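Local coordinates for Lin1840 protein (Listeria innocua serovar 6a, PDB 4ZOC) that probably hydrolyses terminal, non-reducing beta-D-glucosyl residues, as a family 3 glycoside hydrolase involved in beta-1,2-glucan metabolism, at residues T14-I19 with E310-I315; G171-A176 with G230-M235; Y205-M210 with F238-G243; D264-S269 with L330-L335; G507-V512 with E524-G529. The protein carries 2 engineered substitutions. All blocks are in the same frame, centred on the assembly; numbering follows the deposited sequence.

Interaction 1 (T14-I19 with E310-I315)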
# COMPACT_ATOMS: atom_id res chain seq x y z
N THR A 14 -23.77 -22.64 -36.17
CA THR A 14 -22.89 -23.73 -35.97
C THR A 14 -22.03 -23.46 -34.72
O THR A 14 -21.94 -22.32 -34.23
CB THR A 14 -21.90 -23.96 -37.13
OG1 THR A 14 -21.02 -22.83 -37.32
CG2 THR A 14 -22.67 -24.30 -38.46
N LEU A 15 -21.40 -24.51 -34.23
CA LEU A 15 -20.48 -24.34 -33.08
C LEU A 15 -19.42 -23.31 -33.48
O LEU A 15 -19.14 -22.41 -32.70
CB LEU A 15 -19.81 -25.65 -32.64
CG LEU A 15 -18.87 -25.63 -31.41
CD1 LEU A 15 -19.65 -25.14 -30.21
CD2 LEU A 15 -18.25 -26.99 -31.15
N ASP A 16 -18.82 -23.44 -34.66
CA ASP A 16 -17.73 -22.56 -35.02
C ASP A 16 -18.22 -21.11 -35.15
O ASP A 16 -17.48 -20.15 -34.80
CB ASP A 16 -17.04 -23.00 -36.30
CG ASP A 16 -16.00 -24.08 -36.09
OD1 ASP A 16 -15.71 -24.51 -34.96
OD2 ASP A 16 -15.43 -24.50 -37.14
N GLU A 17 -19.46 -20.94 -35.62
CA GLU A 17 -20.02 -19.57 -35.72
C GLU A 17 -20.21 -18.97 -34.30
O GLU A 17 -19.94 -17.79 -34.05
CB GLU A 17 -21.38 -19.56 -36.42
CG GLU A 17 -21.26 -19.59 -37.94
CD GLU A 17 -22.52 -19.92 -38.67
OE1 GLU A 17 -23.48 -20.47 -38.05
OE2 GLU A 17 -22.50 -19.65 -39.89
N LYS A 18 -20.72 -19.78 -33.40
CA LYS A 18 -20.95 -19.33 -32.01
C LYS A 18 -19.63 -18.97 -31.36
O LYS A 18 -19.54 -17.91 -30.72
CB LYS A 18 -21.68 -20.37 -31.17
CG LYS A 18 -23.08 -20.56 -31.66
CD LYS A 18 -23.95 -21.42 -30.77
CE LYS A 18 -23.55 -22.87 -30.82
NZ LYS A 18 -24.57 -23.63 -30.07
N ILE A 19 -18.60 -19.78 -31.56
CA ILE A 19 -17.28 -19.52 -30.98
C ILE A 19 -16.73 -18.15 -31.48
O ILE A 19 -16.31 -17.30 -30.68
CB ILE A 19 -16.29 -20.67 -31.29
CG1 ILE A 19 -16.67 -22.03 -30.58
CG2 ILE A 19 -14.82 -20.24 -31.02
CD1 ILE A 19 -15.81 -23.21 -31.04
N GLU A 310 -9.53 -22.71 -28.96
CA GLU A 310 -9.72 -23.80 -27.94
C GLU A 310 -11.15 -24.22 -27.54
O GLU A 310 -11.36 -25.36 -26.99
CB GLU A 310 -9.00 -23.44 -26.61
CG GLU A 310 -7.56 -23.06 -26.82
CD GLU A 310 -6.65 -24.22 -27.12
OE1 GLU A 310 -7.06 -25.41 -27.05
OE2 GLU A 310 -5.45 -23.94 -27.41
N LEU A 311 -12.15 -23.37 -27.76
CA LEU A 311 -13.53 -23.67 -27.29
C LEU A 311 -14.06 -24.90 -27.96
O LEU A 311 -14.75 -25.69 -27.32
CB LEU A 311 -14.48 -22.51 -27.51
CG LEU A 311 -14.37 -21.31 -26.55
CD1 LEU A 311 -15.49 -20.35 -26.81
CD2 LEU A 311 -14.48 -21.75 -25.10
N LYS A 312 -13.74 -25.10 -29.24
CA LYS A 312 -14.32 -26.27 -29.89
C LYS A 312 -13.83 -27.56 -29.23
O LYS A 312 -14.63 -28.35 -28.82
CB LYS A 312 -14.13 -26.25 -31.41
CG LYS A 312 -14.89 -27.40 -32.09
CD LYS A 312 -13.90 -28.28 -32.78
CE LYS A 312 -13.38 -27.57 -34.02
NZ LYS A 312 -12.95 -28.64 -34.94
N GLY A 313 -12.52 -27.73 -29.06
CA GLY A 313 -12.00 -28.91 -28.33
C GLY A 313 -12.58 -29.11 -26.89
O GLY A 313 -12.89 -30.23 -26.49
N LEU A 314 -12.67 -28.02 -26.10
CA LEU A 314 -13.23 -28.08 -24.77
C LEU A 314 -14.65 -28.59 -24.75
O LEU A 314 -15.04 -29.38 -23.89
CB LEU A 314 -13.22 -26.69 -24.09
CG LEU A 314 -11.82 -26.22 -23.67
CD1 LEU A 314 -11.77 -24.69 -23.46
CD2 LEU A 314 -11.28 -26.90 -22.41
N ILE A 315 -15.45 -28.11 -25.69
CA ILE A 315 -16.89 -28.50 -25.74
C ILE A 315 -17.03 -29.93 -26.25
O ILE A 315 -17.76 -30.71 -25.64
CB ILE A 315 -17.68 -27.50 -26.58
CG1 ILE A 315 -17.81 -26.22 -25.80
CG2 ILE A 315 -19.08 -27.96 -26.93
CD1 ILE A 315 -18.24 -25.08 -26.67
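With CG anti to the backbone N (chi1 -177°), L15 spreads both methyls toward helix 306-316; one turn later, I19 has CG1 beside its own N and an extended end (chi2 172°) that carries CD1 to the same helix. The two short helical segments cross at 128°, their axes approaching to 9.9 Å. I19 makes the tightest join. Its CD1 comes within 3.5 Å of K312 CB, closer than usual for two carbons, and also presses on the backbone N of K312, at a place where the helix is kinked. L311 and I19 run antiparallel past one another, L311 CB 3.8 Å from I19 CG1. L15 divides its work between two partners: CD2 meets K312 CG at 3.5 Å, the two chains crossing at about a right angle, while CD1 touches I315 CD1 tip to tip at 3.8 Å. T14 OG1 accepts from E17 N at 3.0 Å and T14 N donates back to E17 OE1, a capping box that opens helix 15-21. K18 forms salt bridges with E322 and D326 of helix 322-338, which L15 also touches. The exposed K312 bends at chi2 and chi3, leaving NZ 5.0 Å from D16 OD1. With no hydrogen bond across it, the contact depends on apolar fit, the lysine contributing its hydrocarbon part, and any attraction between D16 and K312 is probably long-range and weak.

Interaction 2 (G171-A176 with G230-M235)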
# COMPACT_ATOMS: atom_id res chain seq x y z
N GLY A 171 -25.60 10.28 -19.87
CA GLY A 171 -25.15 11.08 -21.02
C GLY A 171 -24.91 10.27 -22.27
O GLY A 171 -25.33 10.64 -23.42
N TYR A 172 -24.25 9.13 -22.11
CA TYR A 172 -23.92 8.27 -23.31
C TYR A 172 -25.18 7.61 -23.86
O TYR A 172 -25.39 7.62 -25.05
CB TYR A 172 -22.91 7.17 -22.98
CG TYR A 172 -21.49 7.62 -22.63
CD1 TYR A 172 -20.77 8.44 -23.47
CD2 TYR A 172 -20.81 7.09 -21.51
CE1 TYR A 172 -19.47 8.79 -23.19
CE2 TYR A 172 -19.50 7.49 -21.23
CZ TYR A 172 -18.84 8.33 -22.07
OH TYR A 172 -17.53 8.70 -21.79
N GLN A 173 -25.97 7.02 -22.96
CA GLN A 173 -27.00 6.10 -23.36
C GLN A 173 -28.38 6.75 -23.50
O GLN A 173 -29.25 6.24 -24.21
CB GLN A 173 -27.10 4.93 -22.36
CG GLN A 173 -25.83 4.15 -22.15
CD GLN A 173 -26.00 2.84 -21.46
OE1 GLN A 173 -25.18 1.92 -21.68
NE2 GLN A 173 -27.00 2.72 -20.61
N GLY A 174 -28.61 7.81 -22.79
CA GLY A 174 -30.00 8.22 -22.51
C GLY A 174 -30.86 7.12 -21.93
O GLY A 174 -30.43 6.42 -21.02
N ASP A 175 -32.08 6.94 -22.49
CA ASP A 175 -32.94 5.90 -22.04
C ASP A 175 -32.46 4.61 -22.70
O ASP A 175 -32.58 4.42 -23.93
CB ASP A 175 -34.43 6.25 -22.33
CG ASP A 175 -35.36 5.09 -22.09
OD1 ASP A 175 -34.95 3.94 -21.79
OD2 ASP A 175 -36.53 5.33 -22.23
N ALA A 176 -31.87 3.74 -21.89
CA ALA A 176 -31.19 2.55 -22.44
C ALA A 176 -32.13 1.65 -23.23
O ALA A 176 -31.68 0.91 -24.11
CB ALA A 176 -30.51 1.74 -21.36
N GLY A 230 -28.20 1.21 -15.63
CA GLY A 230 -28.45 0.63 -16.94
C GLY A 230 -27.29 0.50 -17.87
O GLY A 230 -27.51 0.29 -19.08
N ALA A 231 -26.05 0.66 -17.36
CA ALA A 231 -24.87 0.47 -18.27
C ALA A 231 -24.97 -0.84 -19.02
O ALA A 231 -25.19 -1.91 -18.41
CB ALA A 231 -23.56 0.52 -17.50
N LYS A 232 -24.81 -0.80 -20.34
CA LYS A 232 -25.00 -2.03 -21.11
C LYS A 232 -23.97 -3.09 -21.00
O LYS A 232 -24.33 -4.27 -21.06
CB LYS A 232 -25.30 -1.70 -22.57
CG LYS A 232 -26.71 -1.08 -22.73
CD LYS A 232 -27.72 -2.18 -22.78
CE LYS A 232 -29.16 -1.78 -22.88
NZ LYS A 232 -29.95 -3.05 -22.74
N LEU A 233 -22.68 -2.73 -20.89
CA LEU A 233 -21.60 -3.71 -20.84
C LEU A 233 -20.72 -3.48 -19.59
O LEU A 233 -20.75 -2.40 -19.02
CB LEU A 233 -20.68 -3.61 -22.06
CG LEU A 233 -21.25 -3.97 -23.45
CD1 LEU A 233 -22.00 -2.81 -24.06
CD2 LEU A 233 -20.11 -4.44 -24.35
N VAL A 234 -19.98 -4.49 -19.20
CA VAL A 234 -18.93 -4.39 -18.22
C VAL A 234 -17.66 -4.97 -18.81
O VAL A 234 -17.72 -5.95 -19.56
CB VAL A 234 -19.32 -5.12 -16.93
CG1 VAL A 234 -18.19 -5.12 -15.89
CG2 VAL A 234 -20.53 -4.45 -16.34
N MET A 235 -16.51 -4.41 -18.46
CA MET A 235 -15.23 -4.93 -18.95
C MET A 235 -14.41 -5.44 -17.76
O MET A 235 -14.45 -4.82 -16.68
CB MET A 235 -14.41 -3.81 -19.67
CG MET A 235 -13.02 -4.21 -20.10
SD MET A 235 -11.99 -2.86 -20.68
CE MET A 235 -12.89 -2.41 -22.18
O HOH W 1 -31.90 -1.85 -24.82
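Helix 158-173 gives way at G174, the first residue beyond it, and helix 221-228 closes at G230 in a Schellman motif (phi 106°), which turns the chain toward strand 233-236 and brings the CA atoms of A176 and G230 to 6.4 Å. Q173 spans the gap with an extended side chain whose amide serves the second backbone twice. Its NE2 donates to G230 O at 2.9 Å along an almost straight line (175°); the acceptor lies in the amide plane, although the donor stands above the carbonyl plane. On the other branch, OE1 receives K232 N at 3.1 Å on a lone pair. The same oxygen accepts from A188 N, so one helix-terminal glutamine grips the entrances of two adjacent parallel strands, 187-193 and 233-236, at the N-terminal end of the TIM barrel sheet. K232 bends at chi2 (-82°), which lays CG 3.5 Å from Q173 OE1 and sends the rest of the chain alongside A176, with CE 4.1 Å from A176 CB. At the tip, NZ makes a salt bridge with D338. It also donates to a water at 3.1 Å, and this water in turn donates to A176 O.

Interaction 3 (Y205-M210 with F238-G243)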
# COMPACT_ATOMS: atom_id res chain seq x y z
N TYR A 205 -0.61 -2.73 -13.83
CA TYR A 205 -1.05 -4.15 -13.88
C TYR A 205 -0.73 -4.90 -12.64
O TYR A 205 -0.95 -6.13 -12.63
CB TYR A 205 -0.52 -4.91 -15.11
CG TYR A 205 -0.53 -4.13 -16.42
CD1 TYR A 205 -1.71 -3.74 -17.01
CD2 TYR A 205 0.64 -3.78 -17.03
CE1 TYR A 205 -1.72 -3.03 -18.20
CE2 TYR A 205 0.67 -3.02 -18.20
CZ TYR A 205 -0.53 -2.71 -18.79
OH TYR A 205 -0.63 -2.03 -19.95
N ASN A 206 -0.13 -4.24 -11.65
CA ASN A 206 0.41 -4.96 -10.49
C ASN A 206 -0.69 -5.46 -9.52
O ASN A 206 -1.86 -5.06 -9.62
CB ASN A 206 1.40 -4.08 -9.73
CG ASN A 206 2.35 -4.84 -8.85
OD1 ASN A 206 2.58 -6.06 -9.01
ND2 ASN A 206 2.91 -4.13 -7.88
N THR A 207 -0.27 -6.39 -8.66
CA THR A 207 -1.10 -6.97 -7.61
C THR A 207 -2.02 -5.97 -6.88
O THR A 207 -1.65 -4.87 -6.51
CB THR A 207 -0.16 -7.59 -6.58
OG1 THR A 207 0.66 -8.57 -7.22
CG2 THR A 207 -0.88 -8.23 -5.40
N VAL A 208 -3.26 -6.41 -6.68
CA VAL A 208 -4.26 -5.72 -5.84
C VAL A 208 -4.63 -6.70 -4.78
O VAL A 208 -4.91 -7.91 -5.10
CB VAL A 208 -5.50 -5.39 -6.66
CG1 VAL A 208 -6.67 -4.94 -5.81
CG2 VAL A 208 -5.17 -4.32 -7.72
N ASN A 209 -4.67 -6.23 -3.56
CA ASN A 209 -5.21 -7.07 -2.45
C ASN A 209 -5.85 -6.18 -1.39
O ASN A 209 -5.25 -5.18 -0.93
CB ASN A 209 -4.14 -7.89 -1.81
CG ASN A 209 -4.70 -8.85 -0.78
OD1 ASN A 209 -4.65 -8.58 0.45
ND2 ASN A 209 -5.23 -9.97 -1.26
N MET A 210 -7.09 -6.54 -1.06
CA MET A 210 -7.86 -5.93 0.02
C MET A 210 -8.83 -6.99 0.57
O MET A 210 -9.14 -8.02 -0.10
CB MET A 210 -8.62 -4.65 -0.39
CG MET A 210 -9.82 -4.83 -1.35
SD MET A 210 -9.38 -4.97 -3.09
CE MET A 210 -8.63 -3.39 -3.45
N PHE A 238 -7.37 -6.08 -15.46
CA PHE A 238 -6.12 -6.78 -15.57
C PHE A 238 -5.60 -7.45 -14.31
O PHE A 238 -4.82 -8.44 -14.40
CB PHE A 238 -5.05 -5.85 -16.06
CG PHE A 238 -5.23 -5.40 -17.47
CD1 PHE A 238 -5.21 -6.34 -18.51
CD2 PHE A 238 -5.40 -4.07 -17.77
CE1 PHE A 238 -5.31 -5.93 -19.81
CE2 PHE A 238 -5.49 -3.66 -19.10
CZ PHE A 238 -5.49 -4.58 -20.10
N ASN A 239 -6.02 -6.92 -13.17
CA ASN A 239 -5.41 -7.32 -11.86
C ASN A 239 -6.02 -8.57 -11.32
O ASN A 239 -7.17 -8.91 -11.64
CB ASN A 239 -5.57 -6.24 -10.80
CG ASN A 239 -7.00 -5.71 -10.70
OD1 ASN A 239 -7.49 -5.04 -11.62
ND2 ASN A 239 -7.70 -6.04 -9.62
N VAL A 240 -5.26 -9.25 -10.47
CA VAL A 240 -5.92 -10.20 -9.49
C VAL A 240 -6.88 -9.52 -8.52
O VAL A 240 -6.69 -8.36 -8.15
CB VAL A 240 -4.89 -10.99 -8.67
CG1 VAL A 240 -3.97 -11.85 -9.53
CG2 VAL A 240 -4.03 -10.07 -7.75
N VAL A 241 -7.97 -10.18 -8.19
CA VAL A 241 -8.86 -9.85 -7.06
C VAL A 241 -8.74 -11.03 -6.11
O VAL A 241 -9.05 -12.15 -6.45
CB VAL A 241 -10.27 -9.61 -7.56
CG1 VAL A 241 -11.24 -9.41 -6.40
CG2 VAL A 241 -10.29 -8.36 -8.45
N ASP A 242 -8.22 -10.75 -4.93
CA ASP A 242 -7.87 -11.77 -3.97
C ASP A 242 -7.22 -13.03 -4.59
O ASP A 242 -7.65 -14.17 -4.37
CB ASP A 242 -9.08 -12.10 -3.11
CG ASP A 242 -8.69 -12.74 -1.78
OD1 ASP A 242 -7.52 -12.90 -1.46
OD2 ASP A 242 -9.64 -13.08 -1.07
N GLY A 243 -6.12 -12.78 -5.31
CA GLY A 243 -5.27 -13.81 -5.87
C GLY A 243 -5.77 -14.44 -7.18
O GLY A 243 -5.01 -15.17 -7.77
O HOH W 2 -2.63 -8.04 -10.66
O HOH W 3 -2.02 -7.89 -14.45
O HOH W 4 -4.92 -10.43 -4.16
O HOH W 5 -8.30 -8.20 -3.58
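Y205 sets the edge of its ring over one face of F238 in a T-shaped stack, with centroids 5.2 Å apart and planes at 86°. Y205 CE1 stands 3.8 Å above the F238 plane, nearer the ring's border than its centre. V208 crosses N239 obliquely, its CG2 3.6 Å from N239 ND2. N239 CG sits between backbone N and carbonyl carbon (chi1 49°), and ND2 turns back to donate to V240 O at 2.9 Å; it also binds A194 O. The segments run nearly in the same direction without a direct hydrogen bond, and water joins their backbones: one molecule donates to Y205 O and F238 O, and another accepts from M210 N and D242 N. N209 OD1 accepts from S211 N of the second subunit and D242 OD1 bonds to its S211 OG and forms a salt bridge with its R213, while N209 ND2 donates to a water shared with V208 O. Y205 OH bonds to E473 of the glucose pocket, and the F238 side chain lies about 4 Å from bound glucose. Both segments follow barrel strands, 187-193 and 233-236, as is typical of the C-terminal loops that line a TIM-barrel active site, extending to the subunit interface.

Interaction 4 (D264-S269 with L330-L335)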
# COMPACT_ATOMS: atom_id res chain seq x y z
N ASP A 264 -26.83 -8.59 -16.70
CA ASP A 264 -27.12 -9.60 -17.70
C ASP A 264 -26.68 -9.18 -19.10
O ASP A 264 -27.18 -9.74 -20.07
CB ASP A 264 -28.64 -9.90 -17.76
CG ASP A 264 -28.96 -11.21 -18.54
OD1 ASP A 264 -28.24 -12.23 -18.41
OD2 ASP A 264 -29.94 -11.26 -19.28
N GLY A 265 -25.67 -8.31 -19.22
CA GLY A 265 -25.15 -7.90 -20.47
C GLY A 265 -23.79 -8.56 -20.77
O GLY A 265 -23.33 -9.52 -20.12
N VAL A 266 -23.19 -8.07 -21.87
CA VAL A 266 -21.94 -8.58 -22.37
C VAL A 266 -20.85 -8.22 -21.32
O VAL A 266 -20.72 -7.07 -20.96
CB VAL A 266 -21.62 -8.05 -23.77
CG1 VAL A 266 -20.17 -8.37 -24.20
CG2 VAL A 266 -22.66 -8.61 -24.78
N LEU A 267 -20.11 -9.24 -20.87
CA LEU A 267 -18.86 -9.03 -20.12
C LEU A 267 -17.72 -9.21 -21.15
O LEU A 267 -17.56 -10.32 -21.76
CB LEU A 267 -18.80 -9.99 -18.91
CG LEU A 267 -17.53 -9.91 -18.04
CD1 LEU A 267 -17.40 -8.51 -17.40
CD2 LEU A 267 -17.51 -10.99 -17.03
N ILE A 268 -16.99 -8.13 -21.43
CA ILE A 268 -15.85 -8.14 -22.38
C ILE A 268 -14.56 -8.09 -21.59
O ILE A 268 -14.47 -7.44 -20.53
CB ILE A 268 -15.97 -6.88 -23.38
CG1 ILE A 268 -14.87 -6.95 -24.47
CG2 ILE A 268 -15.94 -5.55 -22.62
CD1 ILE A 268 -14.90 -5.75 -25.49
N SER A 269 -13.57 -8.82 -22.05
CA SER A 269 -12.25 -8.74 -21.48
C SER A 269 -11.60 -7.44 -21.75
O SER A 269 -11.78 -6.84 -22.81
CB SER A 269 -11.35 -9.89 -21.98
OG SER A 269 -10.78 -9.67 -23.29
N LEU A 330 -26.06 -15.41 -26.91
CA LEU A 330 -27.32 -14.76 -26.72
C LEU A 330 -27.09 -13.35 -26.15
O LEU A 330 -27.71 -12.40 -26.58
CB LEU A 330 -28.22 -15.53 -25.79
CG LEU A 330 -29.60 -14.90 -25.57
CD1 LEU A 330 -30.37 -14.59 -26.86
CD2 LEU A 330 -30.41 -15.83 -24.67
N ARG A 331 -26.19 -13.21 -25.18
CA ARG A 331 -25.89 -11.85 -24.73
C ARG A 331 -25.35 -10.87 -25.84
O ARG A 331 -25.80 -9.69 -25.94
CB ARG A 331 -25.01 -11.89 -23.47
CG ARG A 331 -25.76 -12.43 -22.27
CD ARG A 331 -25.01 -12.27 -20.92
NE ARG A 331 -23.88 -13.16 -20.81
CZ ARG A 331 -23.88 -14.38 -20.25
NH1 ARG A 331 -22.76 -15.09 -20.19
NH2 ARG A 331 -24.99 -14.86 -19.70
N MET A 332 -24.47 -11.38 -26.68
CA MET A 332 -23.90 -10.63 -27.81
C MET A 332 -25.03 -10.22 -28.77
O MET A 332 -25.15 -9.08 -29.22
CB MET A 332 -22.82 -11.46 -28.51
CG MET A 332 -21.44 -11.50 -27.81
SD MET A 332 -20.66 -9.85 -27.88
CE MET A 332 -20.18 -9.83 -29.63
N LEU A 333 -25.89 -11.19 -29.11
CA LEU A 333 -26.96 -10.89 -30.05
C LEU A 333 -27.95 -9.91 -29.42
O LEU A 333 -28.41 -8.98 -30.12
CB LEU A 333 -27.65 -12.17 -30.46
CG LEU A 333 -27.05 -12.98 -31.60
CD1 LEU A 333 -25.63 -12.78 -32.00
CD2 LEU A 333 -27.51 -14.43 -31.58
N ASN A 334 -28.24 -10.04 -28.11
CA ASN A 334 -29.15 -9.11 -27.38
C ASN A 334 -28.58 -7.68 -27.41
O ASN A 334 -29.30 -6.79 -27.69
CB ASN A 334 -29.40 -9.48 -25.90
CG ASN A 334 -30.45 -10.57 -25.72
OD1 ASN A 334 -31.19 -10.87 -26.64
ND2 ASN A 334 -30.45 -11.21 -24.58
N LEU A 335 -27.28 -7.49 -27.18
CA LEU A 335 -26.63 -6.17 -27.37
C LEU A 335 -26.86 -5.61 -28.76
O LEU A 335 -27.22 -4.43 -28.93
CB LEU A 335 -25.16 -6.26 -27.05
CG LEU A 335 -24.33 -5.00 -27.34
CD1 LEU A 335 -24.82 -3.80 -26.56
CD2 LEU A 335 -22.84 -5.25 -27.07
O HOH W 6 -28.57 -9.78 -22.43
O HOH W 7 -27.81 -14.39 -19.87
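From a CB that points at the strand and lies 4.2 Å from V266 CG2, the R331 side chain climbs along the backbone of D264 and G265. CG passes D264 O at 3.8 Å. CD then sits against two carbonyls at once, 3.3 Å from G265 O and 3.4 Å from D264 O, and the bend at chi3 (-71°) turns the guanidinium toward D299. There NH1 forms a salt bridge with D299, which also accepts from L267 N, while NH2 donates at 2.9 Å to a water in the guanidinium plane that donates onward to D264 OD1. Helix 322-338 thus lies against the outside of the TIM barrel, across strand 266-268, with the short segments at 106°. V266 packs on the helix itself: its CG2 rests 3.5 Å from R331 O, 3.9 Å from M332 SD and 4.1 Å from L335 CD2. A second water donates to D264 O and accepts from N334 ND2, joining loop to helix at the more exposed end.

Interaction 5 (G507-V512 with E524-G529)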
# COMPACT_ATOMS: atom_id res chain seq x y z
N GLY A 507 -1.91 15.03 -15.40
CA GLY A 507 -2.89 13.95 -15.34
C GLY A 507 -2.99 13.27 -14.02
O GLY A 507 -3.70 12.29 -13.91
N ARG A 508 -2.23 13.71 -13.02
CA ARG A 508 -2.17 13.09 -11.66
C ARG A 508 -1.88 14.15 -10.64
O ARG A 508 -1.25 15.14 -10.99
CB ARG A 508 -1.05 12.01 -11.53
CG ARG A 508 0.32 12.53 -12.01
CD ARG A 508 1.53 11.80 -11.49
NE ARG A 508 1.45 10.41 -11.88
CZ ARG A 508 1.75 9.96 -13.10
NH1 ARG A 508 2.16 10.78 -14.03
NH2 ARG A 508 1.68 8.68 -13.37
N PRO A 509 -2.33 13.97 -9.37
CA PRO A 509 -1.70 14.74 -8.26
C PRO A 509 -0.20 14.65 -8.33
O PRO A 509 0.38 13.60 -8.74
CB PRO A 509 -2.21 14.00 -7.03
CG PRO A 509 -3.58 13.43 -7.47
CD PRO A 509 -3.23 12.93 -8.82
N LEU A 510 0.44 15.76 -7.99
CA LEU A 510 1.90 15.86 -8.03
C LEU A 510 2.32 16.47 -6.70
O LEU A 510 1.49 17.11 -6.00
CB LEU A 510 2.38 16.74 -9.17
CG LEU A 510 2.27 16.06 -10.54
CD1 LEU A 510 2.26 17.19 -11.55
CD2 LEU A 510 3.29 14.95 -10.77
N GLU A 511 3.60 16.42 -6.43
CA GLU A 511 4.20 17.20 -5.32
C GLU A 511 4.30 18.70 -5.72
O GLU A 511 5.12 19.10 -6.57
CB GLU A 511 5.59 16.69 -4.98
CG GLU A 511 5.69 15.24 -4.55
CD GLU A 511 7.10 14.82 -4.11
OE1 GLU A 511 8.01 15.71 -3.92
OE2 GLU A 511 7.30 13.60 -3.96
N VAL A 512 3.42 19.51 -5.18
CA VAL A 512 3.34 20.87 -5.60
C VAL A 512 3.78 21.88 -4.53
O VAL A 512 3.68 23.14 -4.76
CB VAL A 512 1.98 21.23 -6.21
CG1 VAL A 512 1.67 20.38 -7.43
CG2 VAL A 512 0.88 21.24 -5.15
N GLU A 524 -4.69 24.79 -11.14
CA GLU A 524 -4.65 23.43 -11.61
C GLU A 524 -5.65 23.24 -12.73
O GLU A 524 -6.87 23.23 -12.50
CB GLU A 524 -4.90 22.48 -10.43
CG GLU A 524 -5.13 21.01 -10.85
CD GLU A 524 -3.90 20.35 -11.43
OE1 GLU A 524 -3.60 20.62 -12.65
OE2 GLU A 524 -3.24 19.61 -10.67
N LEU A 525 -5.13 23.17 -13.94
CA LEU A 525 -5.98 23.03 -15.16
C LEU A 525 -6.15 21.60 -15.56
O LEU A 525 -6.98 21.35 -16.47
CB LEU A 525 -5.38 23.75 -16.37
CG LEU A 525 -5.61 25.21 -16.06
CD1 LEU A 525 -4.40 26.07 -16.13
CD2 LEU A 525 -6.89 25.85 -16.42
N TRP A 526 -5.38 20.68 -14.95
CA TRP A 526 -5.33 19.27 -15.38
C TRP A 526 -5.03 19.24 -16.91
O TRP A 526 -4.14 19.96 -17.39
CB TRP A 526 -6.62 18.56 -15.04
CG TRP A 526 -6.93 18.56 -13.55
CD1 TRP A 526 -7.93 19.22 -12.91
CD2 TRP A 526 -6.30 17.72 -12.57
NE1 TRP A 526 -7.94 18.87 -11.55
CE2 TRP A 526 -6.97 17.93 -11.33
CE3 TRP A 526 -5.27 16.78 -12.61
CZ2 TRP A 526 -6.56 17.27 -10.12
CZ3 TRP A 526 -4.91 16.10 -11.42
CH2 TRP A 526 -5.57 16.36 -10.21
N PHE A 527 -5.71 18.42 -17.68
CA PHE A 527 -5.70 18.63 -19.14
C PHE A 527 -7.13 18.95 -19.56
O PHE A 527 -8.01 18.14 -19.46
CB PHE A 527 -5.16 17.40 -19.85
CG PHE A 527 -3.71 17.14 -19.59
CD1 PHE A 527 -2.73 18.11 -19.86
CD2 PHE A 527 -3.29 15.91 -19.05
CE1 PHE A 527 -1.38 17.80 -19.75
CE2 PHE A 527 -1.98 15.64 -18.92
CZ PHE A 527 -1.01 16.57 -19.26
N PRO A 528 -7.38 20.21 -20.00
CA PRO A 528 -8.78 20.60 -20.22
C PRO A 528 -9.39 20.12 -21.52
O PRO A 528 -10.64 20.16 -21.66
CB PRO A 528 -8.75 22.12 -20.22
CG PRO A 528 -7.47 22.49 -19.56
CD PRO A 528 -6.49 21.36 -19.87
N GLY A 529 -8.53 19.70 -22.47
CA GLY A 529 -9.00 19.26 -23.81
C GLY A 529 -8.87 20.36 -24.84
O GLY A 529 -8.02 21.24 -24.78
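The closest packing falls at two aromatic rings that meet backbone rather than side chains. W526 turns the edge of its indole to the chain, with CZ3 3.7 Å from R508 C and the peptide into P509 near the ring plane. F527 CE2 approaches G507 N at 3.6 Å; that N donates to E466. E524 CG lies 3.5 Å above one face of the indole, and E524 OE1 accepts from the backbone N of W526 at 2.9 Å, bonded from above the carboxylate plane. Looser touches flank this core: W526 CZ3 is 4.3 Å from G507 C, and W526 CH2 is 4.4 Å from P509 CD. No hydrogen bond crosses, and all five touching residues are buried, so the slack side faces protein. The R508 side chain leaves the contact; its guanidinium forms a salt bridge with E466, and NE donates to P145 O. The loops follow the parallel neighbouring strands 500-505 and 521-524, with helix 513-517 between them in sequence, and W526 and P509 rest on helix 103-108.

Overall arrangement
Interactions 1 to 4 belong to the N-terminal TIM-barrel domain, whereas interaction 5 lies in the C-terminal domain, its centre about 48 Å from that of interaction 1. Along the chain, interactions 2 and 3 are nested inside the loop closed by interaction 1, interaction 4 crosses it, and interaction 5 follows. Interactions 2 and 4 touch through neighbouring strands 233-236 and 266-268, their centres about 13 Å apart. Helices 306-316 and 322-338, successive in the chain, carry interactions 1 and 4. Interactions 2 and 3 alternate their segments along the chain, 238-243 following soon after 230-235, with centres about 26 Å apart: one serves the barrel's foot, the other its glucose-binding mouth.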